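PDB 1HDF: spherulin-3A from Physarum polycephalum, which is a calcium-binding structural protein of the cytoplasm, built as a single beta/gamma-crystallin domain of two Greek key motifs. Local coordinates for residues A[36-41]-A[62-67]; A[50-53]-A[57-60]; A[4-9]-A[16-21]. One frame throughout, in Å; residues are numbered along the deposited sequence.

Contact 1. Residues A[36-41]-A[62-67]; sequences DFRSVS and KDDRFN. With CA (calcium ion), chain D.
Asp-36 and Arg-65 meet at the centre of a small surface network that shows how charge can carry the contact between two loop segments. The salt bridge between them is long: Asp-36 OD2 accepts a weak hydrogen bond from Arg-65 NH1 at 3.4 Å, at the edge of the guanidinium, whose plane stands 76° from that of the carboxylate. Beside it, Asp-36 CG rests on Asp-64 CB at 3.8 Å, and the two aspartate side chains run alongside each other in the same direction. Their like charges, with Asp-36 OD2 and Asp-64 OD2 4.3 Å apart, are probably tolerated because two arginines share the load. Arg-65 NH1 also binds Asp-64 OD2 at 2.5 Å, so one nitrogen serves both carboxylates, while Arg-38 NH1 forms a salt bridge to Asp-36 OD2 at 2.6 Å, in the plane of its own guanidinium. Asp-36 extends its carboxylate with CG anti to the backbone N (chi1 -163°), which carries the group out to this meeting point.

Behind the charges stands the backbone. A backbone hydrogen bond between Arg-65 and Tyr-35 ties the loops together next to the network. Asp-36 O receives both Ser-39 N and Ser-39 OG, the hydroxyl at 2.7 Å, fixing the short 3-10 turn. In the other loop Lys-62 O binds a calcium ion at 2.4 Å; Asp-45, Ala-90 and Ser-92 complete the protein ligands.

The bend at 62-67 is the folded hairpin of a crystallin Greek key, between strands 56-61 and 70-73, with Ser-93 OG bonded to Asp-63 O and Phe-66 N. Phe-37 packs on Met-94 and Phe-66 on Ile-95, both in strand 93-98, and Arg-65 NE reaches Glu-100 O of the second subunit.

Contact 2. Residues A[50-53]-A[57-60]; sequences VKVG and KAFI
Val-52 and Ala-58 mark the closest backbone approach, their CA atoms 6.9 Å apart, where strands 49-52 and 56-61 run in roughly opposite directions in the two facing sheets, too far apart for backbone hydrogen bonds to join them. What fills the space is purely apolar, and it illustrates how a beta sandwich is closed by methyl groups.

Both residues point their CB toward the opposite strand. The valine meets the alanine with both branches: CG2 lies 3.9 Å from Ala-58 CB and CG1 lies 4.1 Å from the same Ala-58 CB, so the single methyl sits against the fork. Val-52 holds CG1 anti to its own N (chi1 -169°) and CG2 anti to its carbonyl carbon, which turns both methyls to the facing sheet. CG1 also comes within 4.4 Å of the C atom of Lys-57, the residue before the alanine. The small size of Ala-58 suits this close approach of the two strands.

Lys-57 sends its CB the other way, out of the sandwich; its NZ forms a salt bridge with Glu-75 and a hydrogen bond to Asn-67 OD1 of the second subunit. The pair is embedded between further strands. Val-52 packs on Leu-73 of strand 70-73 and on Ser-77 of strand 77-79, while Ala-58 touches Val-15 of strand 15-18, next to 49-52 in its sheet.

Contact 3. Residues A[4-9]-A[16-21]; sequences KGVSGN and FLYKHV. With CA (calcium ion), chain C.
Val-6 lies opposite Phe-16, their CA atoms 6.9 Å apart, where the N-terminal arm passes strand 15-18 as an irregular chain, with positive phi at Gly-5 and Gly-8. The valine lies over one face of the phenyl ring: Val-6 CB stands 3.7 Å from the Phe-16 ring centroid, 4° off the normal, a CH-pi contact, and Val-6 CG1 presses on Phe-16 CD1 at 3.6 Å. Val-6 CG2, staggered between the backbone N and the carbonyl carbon, touches both the Phe-16 ring and, at 3.6 Å, Tyr-18 CE2. The arm then runs along the CD2-CE2 side of the ring, with Gly-8 O at its edge, 3.6 Å from Phe-16 CE2. Shrinking Phe-16 to an alanine would probably leave Val-6 without its aromatic platform and open a gap beneath residues 7-9 of the arm.

One water bridges the polar margin, donating to Gly-8 O at 3.1 Å and hydrogen-bonded to Tyr-18 OH at 2.5 Å. At the corner, Lys-19 O binds calcium with Val-46, Ser-48 and Asp-89. Apolar and CH-pi contacts and one bridging water join the arm to Phe-16 and Tyr-18, so its directional polar bonds come from elsewhere, from Ser-27 and Lys-51.

Along the chain contact 3 closes first, and contact 2 is then nested inside the loop closed by contact 1. Contacts 2 and 3 have centres about 12 Å apart and share a sheet: strands 15-18 and 49-52 are neighbours, and Lys-51 ties them by its backbone and through its side chain to Asn-9. Contact 1, about 15 Å from contact 2 and 18 Å from contact 3 between centres, meets the latter where Phe-37 packs on Leu-17. Contact 2 spans the two sheets, contact 3 attaches the N-terminal arm, and contacts 1 and 3 each include a calcium ligand. Contacts 1 and 2, between loops and between sheets, also border the surface that meets the second subunit.

Contact 1. Residues A[36-41]-A[62-67]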
loop_
_atom_site.group_PDB
_atom_site.type_symbol
_atom_site.label_atom_id
_atom_site.label_comp_id
_atom_site.label_asym_id
_atom_site.label_seq_id
_atom_site.Cartn_x
_atom_site.Cartn_y
_atom_site.Cartn_z
ATOM N N ASP A 36 0.763 -8.051 12.640
ATOM C CA ASP A 36 0.739 -8.350 14.073
ATOM C C ASP A 36 -0.647 -8.106 14.661
ATOM O O ASP A 36 -1.037 -6.969 14.919
ATOM C CB ASP A 36 1.768 -7.510 14.832
ATOM C CG ASP A 36 2.069 -8.073 16.214
ATOM O OD1 ASP A 36 1.264 -8.881 16.731
ATOM O OD2 ASP A 36 3.111 -7.703 16.794
ATOM N N PHE A 37 -1.383 -9.192 14.865
ATOM C CA PHE A 37 -2.727 -9.138 15.426
ATOM C C PHE A 37 -2.727 -8.484 16.807
ATOM O O PHE A 37 -3.783 -8.180 17.366
ATOM C CB PHE A 37 -3.303 -10.552 15.507
ATOM C CG PHE A 37 -3.919 -11.029 14.225
ATOM C CD1 PHE A 37 -3.447 -10.582 12.997
ATOM C CD2 PHE A 37 -4.979 -11.924 14.247
ATOM C CE1 PHE A 37 -4.030 -11.016 11.804
ATOM C CE2 PHE A 37 -5.567 -12.365 13.062
ATOM C CZ PHE A 37 -5.090 -11.906 11.837
ATOM N N ARG A 38 -1.531 -8.272 17.344
ATOM C CA ARG A 38 -1.365 -7.639 18.645
ATOM C C ARG A 38 -1.713 -6.156 18.570
ATOM O O ARG A 38 -1.952 -5.515 19.592
ATOM C CB ARG A 38 0.082 -7.772 19.114
ATOM C CG ARG A 38 0.312 -8.760 20.225
ATOM C CD ARG A 38 0.433 -10.161 19.727
ATOM N NE ARG A 38 1.697 -10.765 20.137
ATOM C CZ ARG A 38 2.886 -10.410 19.664
ATOM N NH1 ARG A 38 2.982 -9.452 18.759
ATOM N NH2 ARG A 38 3.983 -11.018 20.099
ATOM N N SER A 39 -1.716 -5.614 17.358
ATOM C CA SER A 39 -2.015 -4.204 17.157
ATOM C C SER A 39 -3.495 -3.923 17.360
ATOM O O SER A 39 -3.901 -2.763 17.441
ATOM C CB SER A 39 -1.592 -3.768 15.750
ATOM O OG SER A 39 -2.230 -4.556 14.758
ATOM N N VAL A 40 -4.293 -4.987 17.433
ATOM C CA VAL A 40 -5.741 -4.867 17.645
ATOM C C VAL A 40 -6.077 -5.558 18.968
ATOM O O VAL A 40 -5.906 -6.765 19.110
ATOM C CB VAL A 40 -6.536 -5.539 16.498
ATOM C CG1 VAL A 40 -8.035 -5.384 16.736
ATOM C CG2 VAL A 40 -6.142 -4.925 15.158
ATOM N N SER A 41 -6.544 -4.781 19.942
ATOM C CA SER A 41 -6.877 -5.317 21.259
ATOM C C SER A 41 -7.773 -6.555 21.220
ATOM O O SER A 41 -8.861 -6.538 20.631
ATOM C CB SER A 41 -7.546 -4.233 22.112
ATOM O OG SER A 41 -7.653 -4.648 23.470
ATOM N N LYS A 62 0.611 -18.519 12.241
ATOM C CA LYS A 62 0.561 -18.790 13.665
ATOM C C LYS A 62 1.251 -17.703 14.463
ATOM O O LYS A 62 0.835 -17.392 15.574
ATOM C CB LYS A 62 1.205 -20.135 13.982
ATOM C CG LYS A 62 1.088 -20.517 15.446
ATOM C CD LYS A 62 1.210 -22.015 15.627
ATOM C CE LYS A 62 0.726 -22.433 17.002
ATOM N NZ LYS A 62 0.838 -23.903 17.197
ATOM N N ASP A 63 2.308 -17.129 13.898
ATOM C CA ASP A 63 3.049 -16.077 14.575
ATOM C C ASP A 63 2.880 -14.736 13.876
ATOM O O ASP A 63 2.286 -14.646 12.805
ATOM C CB ASP A 63 4.540 -16.429 14.641
ATOM C CG ASP A 63 4.799 -17.741 15.358
ATOM O OD1 ASP A 63 4.022 -18.076 16.274
ATOM O OD2 ASP A 63 5.783 -18.431 15.021
ATOM N N ASP A 64 3.405 -13.693 14.501
ATOM C CA ASP A 64 3.342 -12.352 13.943
ATOM C C ASP A 64 4.362 -12.251 12.812
ATOM O O ASP A 64 5.232 -13.114 12.665
ATOM C CB ASP A 64 3.706 -11.330 15.013
ATOM C CG ASP A 64 5.137 -11.486 15.485
ATOM O OD1 ASP A 64 5.446 -12.541 16.071
ATOM O OD2 ASP A 64 5.958 -10.568 15.262
ATOM N N ARG A 65 4.251 -11.186 12.024
ATOM C CA ARG A 65 5.171 -10.936 10.919
ATOM C C ARG A 65 5.286 -12.079 9.918
ATOM O O ARG A 65 6.339 -12.300 9.317
ATOM C CB ARG A 65 6.542 -10.563 11.483
ATOM C CG ARG A 65 6.490 -9.256 12.254
ATOM C CD ARG A 65 7.792 -8.924 12.949
ATOM N NE ARG A 65 7.747 -7.585 13.534
ATOM C CZ ARG A 65 6.893 -7.207 14.481
ATOM N NH1 ARG A 65 6.006 -8.068 14.966
ATOM N NH2 ARG A 65 6.915 -5.959 14.939
ATOM N N PHE A 66 4.190 -12.810 9.757
ATOM C CA PHE A 66 4.119 -13.904 8.792
ATOM C C PHE A 66 5.094 -15.062 9.005
ATOM O O PHE A 66 5.600 -15.630 8.043
ATOM C CB PHE A 66 4.290 -13.319 7.386
ATOM C CG PHE A 66 3.668 -11.956 7.230
ATOM C CD1 PHE A 66 2.303 -11.770 7.421
ATOM C CD2 PHE A 66 4.455 -10.849 6.937
ATOM C CE1 PHE A 66 1.730 -10.498 7.324
ATOM C CE2 PHE A 66 3.893 -9.578 6.839
ATOM C CZ PHE A 66 2.527 -9.403 7.033
ATOM N N ASN A 67 5.342 -15.412 10.263
ATOM C CA ASN A 67 6.235 -16.522 10.597
ATOM C C ASN A 67 5.423 -17.678 11.169
ATOM O O ASN A 67 4.254 -17.510 11.508
ATOM C CB ASN A 67 7.279 -16.091 11.632
ATOM C CG ASN A 67 8.162 -14.966 11.132
ATOM O OD1 ASN A 67 8.766 -15.069 10.067
ATOM N ND2 ASN A 67 8.244 -13.885 11.904
HETATM CA CA CA D . 0.048 -17.052 17.776
HETATM O O HOH W 1 2.738 -16.983 18.269
HETATM O O HOH W 2 1.122 -15.818 19.843
HETATM O O HOH W 3 0.357 -19.542 18.970
#

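Contact 2. Residues A[50-53]-A[57-60]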
loop_
_atom_site.group_PDB
_atom_site.type_symbol
_atom_site.label_atom_id
_atom_site.label_comp_id
_atom_site.label_asym_id
_atom_site.label_seq_id
_atom_site.Cartn_x
_atom_site.Cartn_y
_atom_site.Cartn_z
ATOM N N VAL A 50 -13.496 -18.403 10.055
ATOM C CA VAL A 50 -13.163 -17.395 9.050
ATOM C C VAL A 50 -14.022 -17.430 7.781
ATOM O O VAL A 50 -14.551 -18.469 7.403
ATOM C CB VAL A 50 -11.679 -17.545 8.609
ATOM C CG1 VAL A 50 -11.287 -16.419 7.652
ATOM C CG2 VAL A 50 -10.774 -17.565 9.825
ATOM N N LYS A 51 -14.139 -16.275 7.129
ATOM C CA LYS A 51 -14.871 -16.140 5.881
ATOM C C LYS A 51 -14.027 -15.279 4.945
ATOM O O LYS A 51 -13.595 -14.187 5.318
ATOM C CB LYS A 51 -16.222 -15.463 6.106
ATOM C CG LYS A 51 -17.283 -16.335 6.736
ATOM C CD LYS A 51 -18.585 -15.566 6.840
ATOM C CE LYS A 51 -19.764 -16.477 7.181
ATOM N NZ LYS A 51 -21.040 -15.699 7.298
ATOM N N VAL A 52 -13.790 -15.767 3.732
ATOM C CA VAL A 52 -12.997 -15.021 2.759
ATOM C C VAL A 52 -13.874 -14.633 1.570
ATOM O O VAL A 52 -14.596 -15.469 1.005
ATOM C CB VAL A 52 -11.779 -15.846 2.258
ATOM C CG1 VAL A 52 -10.834 -14.945 1.465
ATOM C CG2 VAL A 52 -11.037 -16.467 3.439
ATOM N N GLY A 53 -13.807 -13.358 1.194
ATOM C CA GLY A 53 -14.621 -12.866 0.098
ATOM C C GLY A 53 -14.221 -13.347 -1.282
ATOM O O GLY A 53 -13.200 -14.019 -1.441
ATOM N N LYS A 57 -7.659 -14.033 -1.589
ATOM C CA LYS A 57 -6.917 -15.125 -0.980
ATOM C C LYS A 57 -6.542 -14.619 0.401
ATOM O O LYS A 57 -6.314 -13.422 0.589
ATOM C CB LYS A 57 -5.642 -15.439 -1.760
ATOM C CG LYS A 57 -5.548 -16.868 -2.265
ATOM C CD LYS A 57 -6.519 -17.113 -3.406
ATOM C CE LYS A 57 -6.147 -18.361 -4.184
ATOM N NZ LYS A 57 -6.975 -18.487 -5.415
ATOM N N ALA A 58 -6.492 -15.521 1.370
ATOM C CA ALA A 58 -6.118 -15.139 2.716
ATOM C C ALA A 58 -5.066 -16.106 3.236
ATOM O O ALA A 58 -5.191 -17.321 3.081
ATOM C CB ALA A 58 -7.332 -15.155 3.616
ATOM N N PHE A 59 -4.018 -15.559 3.835
ATOM C CA PHE A 59 -2.953 -16.371 4.399
ATOM C C PHE A 59 -2.850 -16.062 5.894
ATOM O O PHE A 59 -2.493 -14.951 6.294
ATOM C CB PHE A 59 -1.629 -16.074 3.687
ATOM C CG PHE A 59 -1.657 -16.368 2.205
ATOM C CD1 PHE A 59 -2.226 -15.466 1.311
ATOM C CD2 PHE A 59 -1.141 -17.560 1.710
ATOM C CE1 PHE A 59 -2.280 -15.749 -0.061
ATOM C CE2 PHE A 59 -1.191 -17.851 0.344
ATOM C CZ PHE A 59 -1.764 -16.940 -0.541
ATOM N N ILE A 60 -3.184 -17.047 6.716
ATOM C CA ILE A 60 -3.147 -16.883 8.164
ATOM C C ILE A 60 -1.900 -17.549 8.750
ATOM O O ILE A 60 -1.590 -18.691 8.426
ATOM C CB ILE A 60 -4.420 -17.481 8.794
ATOM C CG1 ILE A 60 -4.594 -18.932 8.329
ATOM C CG2 ILE A 60 -5.631 -16.650 8.400
ATOM C CD1 ILE A 60 -5.786 -19.632 8.947
#

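Contact 3. Residues A[4-9]-A[16-21]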
loop_
_atom_site.group_PDB
_atom_site.type_symbol
_atom_site.label_atom_id
_atom_site.label_comp_id
_atom_site.label_asym_id
_atom_site.label_seq_id
_atom_site.Cartn_x
_atom_site.Cartn_y
_atom_site.Cartn_z
ATOM N N LYS A 4 -13.888 -3.668 13.933
ATOM C CA LYS A 4 -14.678 -4.510 14.813
ATOM C C LYS A 4 -16.134 -4.677 14.359
ATOM O O LYS A 4 -16.734 -3.759 13.800
ATOM C CB LYS A 4 -14.626 -3.930 16.244
ATOM N N GLY A 5 -16.677 -5.871 14.591
ATOM C CA GLY A 5 -18.067 -6.165 14.264
ATOM C C GLY A 5 -18.453 -6.293 12.806
ATOM O O GLY A 5 -18.467 -5.309 12.077
ATOM N N VAL A 6 -18.790 -7.507 12.385
ATOM C CA VAL A 6 -19.191 -7.747 11.000
ATOM C C VAL A 6 -20.584 -8.374 10.913
ATOM O O VAL A 6 -21.147 -8.828 11.916
ATOM C CB VAL A 6 -18.195 -8.693 10.275
ATOM C CG1 VAL A 6 -16.771 -8.189 10.463
ATOM C CG2 VAL A 6 -18.334 -10.121 10.803
ATOM N N SER A 7 -21.137 -8.389 9.707
ATOM C CA SER A 7 -22.442 -8.989 9.470
ATOM C C SER A 7 -22.489 -9.424 8.007
ATOM O O SER A 7 -21.819 -8.835 7.156
ATOM C CB SER A 7 -23.565 -7.995 9.778
ATOM O OG SER A 7 -23.510 -6.869 8.920
ATOM N N GLY A 8 -23.261 -10.466 7.725
ATOM C CA GLY A 8 -23.357 -10.962 6.363
ATOM C C GLY A 8 -22.099 -11.693 5.925
ATOM O O GLY A 8 -21.432 -12.355 6.723
ATOM N N ASN A 9 -21.772 -11.574 4.646
ATOM C CA ASN A 9 -20.589 -12.223 4.104
ATOM C C ASN A 9 -19.631 -11.198 3.520
ATOM O O ASN A 9 -20.052 -10.161 3.014
ATOM C CB ASN A 9 -20.986 -13.258 3.052
ATOM C CG ASN A 9 -21.730 -14.427 3.655
ATOM O OD1 ASN A 9 -21.317 -14.974 4.679
ATOM N ND2 ASN A 9 -22.830 -14.822 3.026
ATOM N N PHE A 16 -13.548 -11.868 7.186
ATOM C CA PHE A 16 -14.211 -11.746 8.474
ATOM C C PHE A 16 -13.618 -12.763 9.425
ATOM O O PHE A 16 -13.606 -13.953 9.129
ATOM C CB PHE A 16 -15.717 -12.006 8.347
ATOM C CG PHE A 16 -16.472 -10.940 7.606
ATOM C CD1 PHE A 16 -15.886 -9.700 7.327
ATOM C CD2 PHE A 16 -17.793 -11.164 7.205
ATOM C CE1 PHE A 16 -16.613 -8.697 6.655
ATOM C CE2 PHE A 16 -18.524 -10.174 6.536
ATOM C CZ PHE A 16 -17.933 -8.936 6.261
ATOM N N LEU A 17 -13.125 -12.281 10.562
ATOM C CA LEU A 17 -12.531 -13.133 11.582
ATOM C C LEU A 17 -13.484 -13.170 12.778
ATOM O O LEU A 17 -13.904 -12.127 13.269
ATOM C CB LEU A 17 -11.167 -12.572 12.003
ATOM C CG LEU A 17 -10.127 -12.424 10.881
ATOM C CD1 LEU A 17 -8.829 -11.839 11.436
ATOM C CD2 LEU A 17 -9.873 -13.792 10.223
ATOM N N TYR A 18 -13.829 -14.369 13.233
ATOM C CA TYR A 18 -14.740 -14.520 14.361
ATOM C C TYR A 18 -14.050 -15.184 15.542
ATOM O O TYR A 18 -13.282 -16.131 15.370
ATOM C CB TYR A 18 -15.956 -15.349 13.952
ATOM C CG TYR A 18 -16.674 -14.833 12.729
ATOM C CD1 TYR A 18 -16.163 -15.057 11.452
ATOM C CD2 TYR A 18 -17.866 -14.117 12.850
ATOM C CE1 TYR A 18 -16.825 -14.579 10.319
ATOM C CE2 TYR A 18 -18.532 -13.637 11.733
ATOM C CZ TYR A 18 -18.008 -13.867 10.470
ATOM O OH TYR A 18 -18.652 -13.359 9.364
ATOM N N LYS A 19 -14.344 -14.699 16.744
ATOM C CA LYS A 19 -13.728 -15.239 17.954
ATOM C C LYS A 19 -14.166 -16.668 18.286
ATOM O O LYS A 19 -13.382 -17.452 18.825
ATOM C CB LYS A 19 -14.009 -14.313 19.143
ATOM C CG LYS A 19 -13.234 -14.670 20.392
ATOM C CD LYS A 19 -13.390 -13.602 21.459
ATOM C CE LYS A 19 -12.574 -13.937 22.695
ATOM N NZ LYS A 19 -12.678 -12.854 23.721
ATOM N N HIS A 20 -15.410 -17.010 17.979
ATOM C CA HIS A 20 -15.878 -18.365 18.255
ATOM C C HIS A 20 -16.125 -19.116 16.963
ATOM O O HIS A 20 -16.177 -18.517 15.886
ATOM C CB HIS A 20 -17.155 -18.335 19.097
ATOM C CG HIS A 20 -16.959 -17.740 20.455
ATOM N ND1 HIS A 20 -18.011 -17.404 21.280
ATOM C CD2 HIS A 20 -15.833 -17.392 21.121
ATOM C CE1 HIS A 20 -17.541 -16.871 22.395
ATOM N NE2 HIS A 20 -16.221 -16.853 22.323
ATOM N N VAL A 21 -16.269 -20.431 17.065
ATOM C CA VAL A 21 -16.520 -21.237 15.884
ATOM C C VAL A 21 -17.903 -20.898 15.338
ATOM O O VAL A 21 -18.675 -20.180 15.975
ATOM C CB VAL A 21 -16.448 -22.737 16.211
ATOM C CG1 VAL A 21 -15.030 -23.115 16.577
ATOM C CG2 VAL A 21 -17.389 -23.055 17.353
HETATM CA CA CA C . -11.558 -18.480 19.773
HETATM O O HOH W 4 -21.001 -12.702 9.745
HETATM O O HOH W 5 -11.162 -17.355 21.955
HETATM O O HOH W 6 -12.462 -20.493 21.210
#